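Local coordinates for glucose-6-phosphate dehydrogenase (Trypanosoma cruzi, PDB 5AQ1), which catalyses the NADP-dependent oxidation of glucose 6-phosphate, the first step of the pentose phosphate pathway, at residues L289-I294 and N453-V458; L410-P415 and H422-D427. One frame throughout, in Å; residues are numbered along the deposited sequence.

Interaction 1: residues L289-I294 and N453-V458; sequences LSAEDI and NSTNFV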
ATOM      1  N   LEU B 289      15.192 -19.946   0.763  1.00 33.76           N
ATOM      2  CA  LEU B 289      16.541 -19.511   0.411  1.00 33.70           C
ATOM      3  C   LEU B 289      17.373 -20.620  -0.228  1.00 34.73           C
ATOM      4  O   LEU B 289      18.571 -20.445  -0.434  1.00 34.57           O
ATOM      5  CB  LEU B 289      17.260 -18.958   1.641  1.00 33.70           C
ATOM      6  CG  LEU B 289      16.674 -17.651   2.176  1.00 34.28           C
ATOM      7  CD1 LEU B 289      17.268 -17.330   3.538  1.00 34.63           C
ATOM      8  CD2 LEU B 289      16.890 -16.496   1.202  1.00 32.99           C
ATOM      9  N   SER B 290      16.744 -21.745  -0.565  1.00 36.54           N
ATOM     10  CA  SER B 290      17.431 -22.803  -1.305  1.00 37.47           C
ATOM     11  C   SER B 290      17.739 -22.316  -2.721  1.00 36.87           C
ATOM     12  O   SER B 290      17.028 -21.475  -3.273  1.00 36.63           O
ATOM     13  CB  SER B 290      16.596 -24.087  -1.347  1.00 38.67           C
ATOM     14  OG  SER B 290      15.517 -23.965  -2.255  1.00 41.48           O
ATOM     15  N   ALA B 291      18.798 -22.862  -3.304  1.00 37.18           N
ATOM     16  CA  ALA B 291      19.340 -22.357  -4.564  1.00 36.74           C
ATOM     17  C   ALA B 291      18.323 -22.303  -5.702  1.00 36.65           C
ATOM     18  O   ALA B 291      18.242 -21.309  -6.425  1.00 35.21           O
ATOM     19  CB  ALA B 291      20.534 -23.198  -4.979  1.00 37.36           C
ATOM     20  N   GLU B 292      17.560 -23.379  -5.863  1.00 37.71           N
ATOM     21  CA  GLU B 292      16.617 -23.480  -6.973  1.00 38.62           C
ATOM     22  C   GLU B 292      15.388 -22.600  -6.786  1.00 36.83           C
ATOM     23  O   GLU B 292      14.814 -22.136  -7.772  1.00 36.89           O
ATOM     24  CB  GLU B 292      16.216 -24.943  -7.225  1.00 41.08           C
ATOM     25  CG  GLU B 292      16.864 -25.574  -8.457  1.00 42.74           C
ATOM     26  CD  GLU B 292      18.330 -25.211  -8.633  1.00 41.92           C
ATOM     27  OE1 GLU B 292      19.173 -25.737  -7.879  1.00 45.93           O
ATOM     28  OE2 GLU B 292      18.637 -24.392  -9.525  1.00 39.60           O
ATOM     29  N   ASP B 293      14.981 -22.368  -5.541  1.00 34.87           N
ATOM     30  CA  ASP B 293      13.894 -21.427  -5.276  1.00 34.57           C
ATOM     31  C   ASP B 293      14.295 -20.003  -5.663  1.00 33.60           C
ATOM     32  O   ASP B 293      13.475 -19.247  -6.183  1.00 32.94           O
ATOM     33  CB  ASP B 293      13.455 -21.482  -3.809  1.00 35.22           C
ATOM     34  CG  ASP B 293      12.515 -22.640  -3.520  1.00 36.13           C
ATOM     35  OD1 ASP B 293      11.926 -23.188  -4.471  1.00 36.08           O
ATOM     36  OD2 ASP B 293      12.346 -22.998  -2.336  1.00 37.00           O
ATOM     37  N   ILE B 294      15.555 -19.647  -5.418  1.00 33.07           N
ATOM     38  CA  ILE B 294      16.068 -18.324  -5.782  1.00 32.92           C
ATOM     39  C   ILE B 294      16.242 -18.199  -7.299  1.00 33.32           C
ATOM     40  O   ILE B 294      15.809 -17.219  -7.900  1.00 34.54           O
ATOM     41  CB  ILE B 294      17.391 -18.009  -5.054  1.00 31.72           C
ATOM     42  CG1 ILE B 294      17.127 -17.829  -3.553  1.00 32.52           C
ATOM     43  CG2 ILE B 294      18.029 -16.749  -5.618  1.00 31.00           C
ATOM     44  CD1 ILE B 294      18.369 -17.850  -2.685  1.00 32.10           C
ATOM     45  N   ASN B 453      26.536 -25.285  -3.577  1.00 34.87           N
ATOM     46  CA  ASN B 453      25.467 -24.300  -3.616  1.00 34.22           C
ATOM     47  C   ASN B 453      25.452 -23.574  -4.960  1.00 34.37           C
ATOM     48  O   ASN B 453      26.354 -22.793  -5.265  1.00 32.31           O
ATOM     49  CB  ASN B 453      25.642 -23.296  -2.475  1.00 34.85           C
ATOM     50  CG  ASN B 453      24.552 -22.239  -2.442  1.00 35.69           C
ATOM     51  OD1 ASN B 453      23.610 -22.270  -3.231  1.00 35.35           O
ATOM     52  ND2 ASN B 453      24.682 -21.294  -1.520  1.00 36.96           N
ATOM     53  N   SER B 454      24.405 -23.820  -5.744  1.00 34.99           N
ATOM     54  CA  SER B 454      24.285 -23.260  -7.094  1.00 36.11           C
ATOM     55  C   SER B 454      23.634 -21.878  -7.159  1.00 35.19           C
ATOM     56  O   SER B 454      23.435 -21.353  -8.249  1.00 35.29           O
ATOM     57  CB  SER B 454      23.496 -24.221  -7.983  1.00 37.63           C
ATOM     58  OG  SER B 454      24.156 -25.464  -8.087  1.00 41.91           O
ATOM     59  N   THR B 455      23.310 -21.292  -6.008  1.00 35.13           N
ATOM     60  CA  THR B 455      22.575 -20.022  -5.954  1.00 34.43           C
ATOM     61  C   THR B 455      23.145 -18.957  -6.891  1.00 33.98           C
ATOM     62  O   THR B 455      22.406 -18.349  -7.667  1.00 33.85           O
ATOM     63  CB  THR B 455      22.552 -19.453  -4.519  1.00 34.17           C
ATOM     64  OG1 THR B 455      21.895 -20.379  -3.647  1.00 35.49           O
ATOM     65  CG2 THR B 455      21.825 -18.116  -4.465  1.00 33.54           C
ATOM     66  N   ASN B 456      24.458 -18.753  -6.821  1.00 34.25           N
ATOM     67  CA  ASN B 456      25.124 -17.665  -7.544  1.00 34.35           C
ATOM     68  C   ASN B 456      25.824 -18.125  -8.819  1.00 33.25           C
ATOM     69  O   ASN B 456      26.931 -17.680  -9.124  1.00 33.80           O
ATOM     70  CB  ASN B 456      26.110 -16.961  -6.610  1.00 35.18           C
ATOM     71  CG  ASN B 456      25.415 -16.254  -5.464  1.00 35.92           C
ATOM     72  OD1 ASN B 456      24.419 -15.564  -5.668  1.00 37.70           O
ATOM     73  ND2 ASN B 456      25.937 -16.416  -4.252  1.00 36.50           N
ATOM     74  N   PHE B 457      25.163 -19.013  -9.557  1.00 31.78           N
ATOM     75  CA  PHE B 457      25.675 -19.524 -10.818  1.00 31.67           C
ATOM     76  C   PHE B 457      24.546 -19.542 -11.831  1.00 31.82           C
ATOM     77  O   PHE B 457      23.405 -19.830 -11.483  1.00 32.08           O
ATOM     78  CB  PHE B 457      26.257 -20.924 -10.631  1.00 31.71           C
ATOM     79  CG  PHE B 457      27.473 -20.954  -9.757  1.00 31.86           C
ATOM     80  CD1 PHE B 457      27.357 -21.110  -8.383  1.00 31.46           C
ATOM     81  CD2 PHE B 457      28.738 -20.803 -10.305  1.00 32.49           C
ATOM     82  CE1 PHE B 457      28.477 -21.126  -7.576  1.00 31.68           C
ATOM     83  CE2 PHE B 457      29.865 -20.822  -9.502  1.00 32.16           C
ATOM     84  CZ  PHE B 457      29.734 -20.984  -8.136  1.00 31.70           C
ATOM     85  N   VAL B 458      24.877 -19.260 -13.089  1.00 32.01           N
ATOM     86  CA  VAL B 458      23.866 -19.030 -14.114  1.00 31.50           C
ATOM     87  C   VAL B 458      23.294 -20.353 -14.607  1.00 31.98           C
ATOM     88  O   VAL B 458      24.007 -21.171 -15.184  1.00 32.63           O
ATOM     89  CB  VAL B 458      24.432 -18.229 -15.305  1.00 32.03           C
ATOM     90  CG1 VAL B 458      23.315 -17.831 -16.260  1.00 32.69           C
ATOM     91  CG2 VAL B 458      25.172 -16.990 -14.814  1.00 32.09           C
TER
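A291 and T455 form the centre of this contact, which is made by van der Waals touches with no hydrogen bond across it. The methyl CB of A291 meets T455 OG1 at 3.4 Å and also touches the backbone N of T455. The flanks are lighter. A291 CB is 3.7 Å from N453 OD1, and I294 CD1 reaches T455 CG2 at 3.9 Å. With T455 OG1 anti to the carbonyl carbon (chi1 -61°), the hydroxyl meets A291 while the methyl CG2 meets I294.

The firm side-chain hydrogen bonds lie within 453-458. N453 forms an Asx turn: its OD1 accepts T455 N at 3.0 Å, from above the amide plane. The same OD1 is bonded to T455 OG1 at 2.6 Å, in the carbonyl plane on a lone pair. Two bonds thus fix the amide oxygen and hold the hydroxyl beside A291. A type I beta turn from S454 to F457 overlaps it. On the other side S290 is the N-cap of helix 291-302, and A291 lies in its first turn. The N-terminal end of this helix packs on the loop between helices 441-451 and 460-479. Next to the contact, E292 forms a salt bridge with R459, and R295 NE hydrogen-bonds to F457 O.

Interaction 2: residues L410-P415 and H422-D427; sequences LTAKTP and HQTELD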
ATOM      1  N   LEU B 410      18.277  11.471   1.134  1.00 38.92           N
ATOM      2  CA  LEU B 410      17.004  12.061   1.515  1.00 38.58           C
ATOM      3  C   LEU B 410      17.151  13.543   1.842  1.00 37.98           C
ATOM      4  O   LEU B 410      18.260  14.078   1.873  1.00 38.60           O
ATOM      5  CB  LEU B 410      16.367  11.288   2.680  1.00 39.96           C
ATOM      6  CG  LEU B 410      17.237  10.661   3.771  1.00 41.46           C
ATOM      7  CD1 LEU B 410      18.117  11.687   4.449  1.00 43.51           C
ATOM      8  CD2 LEU B 410      16.365   9.966   4.804  1.00 42.43           C
ATOM      9  N   THR B 411      16.018  14.203   2.057  1.00 36.61           N
ATOM     10  CA  THR B 411      15.990  15.620   2.398  1.00 36.05           C
ATOM     11  C   THR B 411      15.886  15.803   3.914  1.00 36.24           C
ATOM     12  O   THR B 411      15.176  15.059   4.595  1.00 37.15           O
ATOM     13  CB  THR B 411      14.814  16.316   1.697  1.00 35.85           C
ATOM     14  OG1 THR B 411      14.986  16.206   0.282  1.00 35.15           O
ATOM     15  CG2 THR B 411      14.734  17.787   2.079  1.00 37.34           C
ATOM     16  N   ALA B 412      16.621  16.780   4.432  1.00 35.62           N
ATOM     17  CA  ALA B 412      16.598  17.104   5.851  1.00 36.04           C
ATOM     18  C   ALA B 412      16.694  18.610   6.036  1.00 36.76           C
ATOM     19  O   ALA B 412      17.030  19.341   5.101  1.00 37.16           O
ATOM     20  CB  ALA B 412      17.747  16.412   6.571  1.00 36.50           C
ATOM     21  N   LYS B 413      16.384  19.070   7.243  1.00 37.13           N
ATOM     22  CA  LYS B 413      16.556  20.472   7.603  1.00 38.17           C
ATOM     23  C   LYS B 413      18.045  20.804   7.597  1.00 38.43           C
ATOM     24  O   LYS B 413      18.849  20.013   8.078  1.00 38.00           O
ATOM     25  CB  LYS B 413      15.955  20.735   8.986  1.00 39.10           C
ATOM     26  CG  LYS B 413      16.112  22.162   9.491  1.00 40.61           C
ATOM     27  CD  LYS B 413      15.833  22.247  10.980  1.00 41.76           C
ATOM     28  CE  LYS B 413      16.290  23.575  11.553  1.00 43.45           C
ATOM     29  NZ  LYS B 413      17.772  23.670  11.648  1.00 44.13           N
ATOM     30  N   THR B 414      18.407  21.965   7.050  1.00 39.31           N
ATOM     31  CA  THR B 414      19.793  22.426   7.093  1.00 41.06           C
ATOM     32  C   THR B 414      20.202  22.658   8.545  1.00 42.20           C
ATOM     33  O   THR B 414      19.556  23.430   9.251  1.00 41.90           O
ATOM     34  CB  THR B 414      20.007  23.737   6.319  1.00 42.47           C
ATOM     35  OG1 THR B 414      19.024  24.701   6.716  1.00 45.66           O
ATOM     36  CG2 THR B 414      19.901  23.507   4.825  1.00 41.49           C
ATOM     37  N   PRO B 415      21.272  21.986   8.999  1.00 43.58           N
ATOM     38  CA  PRO B 415      21.705  22.092  10.395  1.00 45.86           C
ATOM     39  C   PRO B 415      21.936  23.528  10.855  1.00 48.51           C
ATOM     40  O   PRO B 415      22.557  24.305  10.136  1.00 48.67           O
ATOM     41  CB  PRO B 415      23.031  21.333  10.411  1.00 45.71           C
ATOM     42  CG  PRO B 415      22.945  20.388   9.271  1.00 44.29           C
ATOM     43  CD  PRO B 415      22.136  21.081   8.222  1.00 43.06           C
ATOM     44  N   HIS B 422      18.059  20.673   2.642  1.00 43.45           N
ATOM     45  CA  HIS B 422      19.199  20.230   1.842  1.00 43.33           C
ATOM     46  C   HIS B 422      19.124  18.716   1.689  1.00 42.21           C
ATOM     47  O   HIS B 422      18.468  18.046   2.485  1.00 40.98           O
ATOM     48  CB  HIS B 422      20.523  20.634   2.504  1.00 43.78           C
ATOM     49  CG  HIS B 422      20.905  19.780   3.674  1.00 43.63           C
ATOM     50  ND1 HIS B 422      20.124  19.667   4.804  1.00 43.91           N
ATOM     51  CD2 HIS B 422      21.990  18.998   3.887  1.00 44.16           C
ATOM     52  CE1 HIS B 422      20.707  18.847   5.661  1.00 44.07           C
ATOM     53  NE2 HIS B 422      21.843  18.433   5.131  1.00 44.28           N
ATOM     54  N   GLN B 423      19.787  18.180   0.669  1.00 43.24           N
ATOM     55  CA  GLN B 423      19.872  16.731   0.507  1.00 44.05           C
ATOM     56  C   GLN B 423      21.093  16.199   1.257  1.00 41.74           C
ATOM     57  O   GLN B 423      22.176  16.776   1.183  1.00 41.31           O
ATOM     58  CB  GLN B 423      19.899  16.336  -0.975  1.00 47.67           C
ATOM     59  CG  GLN B 423      20.025  14.832  -1.215  1.00 52.95           C
ATOM     60  CD  GLN B 423      19.405  14.379  -2.542  1.00 58.31           C
ATOM     61  OE1 GLN B 423      20.008  14.515  -3.620  1.00 59.94           O
ATOM     62  NE2 GLN B 423      18.193  13.828  -2.466  1.00 58.38           N
ATOM     63  N   THR B 424      20.895  15.105   1.989  1.00 40.25           N
ATOM     64  CA  THR B 424      21.952  14.462   2.770  1.00 39.97           C
ATOM     65  C   THR B 424      21.842  12.936   2.596  1.00 38.81           C
ATOM     66  O   THR B 424      21.114  12.474   1.719  1.00 37.71           O
ATOM     67  CB  THR B 424      21.874  14.890   4.254  1.00 40.96           C
ATOM     68  OG1 THR B 424      22.975  14.337   4.985  1.00 41.53           O
ATOM     69  CG2 THR B 424      20.557  14.453   4.898  1.00 40.91           C
ATOM     70  N   GLU B 425      22.579  12.163   3.397  1.00 39.49           N
ATOM     71  CA  GLU B 425      22.551  10.694   3.301  1.00 39.76           C
ATOM     72  C   GLU B 425      22.568  10.015   4.656  1.00 38.77           C
ATOM     73  O   GLU B 425      23.124  10.540   5.615  1.00 39.23           O
ATOM     74  CB  GLU B 425      23.753  10.146   2.522  1.00 42.29           C
ATOM     75  CG  GLU B 425      24.113  10.879   1.243  1.00 45.44           C
ATOM     76  CD  GLU B 425      24.957  12.113   1.493  1.00 49.30           C
ATOM     77  OE1 GLU B 425      25.801  12.089   2.414  1.00 51.45           O
ATOM     78  OE2 GLU B 425      24.762  13.114   0.773  1.00 54.93           O
ATOM     79  N   LEU B 426      21.949   8.841   4.718  1.00 37.72           N
ATOM     80  CA  LEU B 426      22.227   7.871   5.767  1.00 37.72           C
ATOM     81  C   LEU B 426      23.182   6.884   5.124  1.00 38.47           C
ATOM     82  O   LEU B 426      22.829   6.221   4.151  1.00 38.27           O
ATOM     83  CB  LEU B 426      20.951   7.172   6.234  1.00 37.06           C
ATOM     84  CG  LEU B 426      19.797   8.072   6.685  1.00 36.84           C
ATOM     85  CD1 LEU B 426      18.609   7.206   7.071  1.00 36.14           C
ATOM     86  CD2 LEU B 426      20.186   8.973   7.844  1.00 37.40           C
ATOM     87  N   ASP B 427      24.396   6.799   5.659  1.00 41.00           N
ATOM     88  CA  ASP B 427      25.504   6.148   4.973  1.00 41.01           C
ATOM     89  C   ASP B 427      25.982   4.872   5.667  1.00 39.09           C
ATOM     90  O   ASP B 427      25.999   4.791   6.891  1.00 38.54           O
ATOM     91  CB  ASP B 427      26.667   7.132   4.870  1.00 43.91           C
ATOM     92  CG  ASP B 427      27.838   6.569   4.102  1.00 48.20           C
ATOM     93  OD1 ASP B 427      27.718   6.426   2.863  1.00 52.13           O
ATOM     94  OD2 ASP B 427      28.873   6.268   4.741  1.00 51.18           O
TER
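H422 CG sits between its backbone N and carbonyl carbon (chi1 76°), which folds the imidazole over the end of strand 405-413. T424 OG1 is anti to its backbone N (chi1 -175°), which leaves the CG2 methyl toward L410 and A412. L410 CD1 lies 3.7 Å from T424 CG2, the two side chains running side by side. A412 CB fills in next to them, 3.8 Å from T424 CG2. L410 CD2 reaches L426 CD1 more loosely.

The imidazole is bordered by the end of the strand and the residues after it. K413 O lies at the ring edge near its plane, 3.3 Å from H422 CE1. T414 CG2 packs on H422 CB. P415 CD touches H422 CE1, the side chains crossing at about a right angle.

The backbones form an antiparallel beta hairpin. L410 with T424 and A412 with H422 are hydrogen-bonded pairs, and T411 with Q423 is the non-hydrogen-bonded pair between them. T424 N gives L410 O an almost straight bond of 2.8 Å. The bond from L410 N to T424 O is 3.1 Å. A412 O takes H422 N at 3.0 Å and also a weak bond from H422 ND1. The short strand axes meet at 114°, so the hairpin is strongly twisted.

The hairpin ends the mixed sheet of this chain and lies against the second subunit. There H422 NE2 bonds to Y434, and E425 forms a salt bridge with R433, both of that subunit. K413 NZ hydrogen-bonds to G416 O and forms a salt bridge with E216 of the second subunit. The weak bond to A412 O is consistent with a hydrogen on ND1; in a neutral ring NE2 would then probably accept from the Y434 hydroxyl.

Overall arrangement
Interactions 1 and 2 do not touch. Their centres are 38 Å apart and their nearest atoms about 23 Å. Interaction 2 belongs to a hairpin; interaction 1 joins parts 159 residues apart, and the hairpin falls between them in sequence. The centre of interaction 1 lies 15 Å from the chain centre, that of interaction 2 33 Å, at the subunit interface. Segment 453-458 touches D210 and L213 of its own chain, which flank the glucose 6-phosphate pocket residues H211 and Y212 in sequence. K413 of interaction 2 bridges to E216 of the second subunit, next in sequence to that subunit's pocket residue K215.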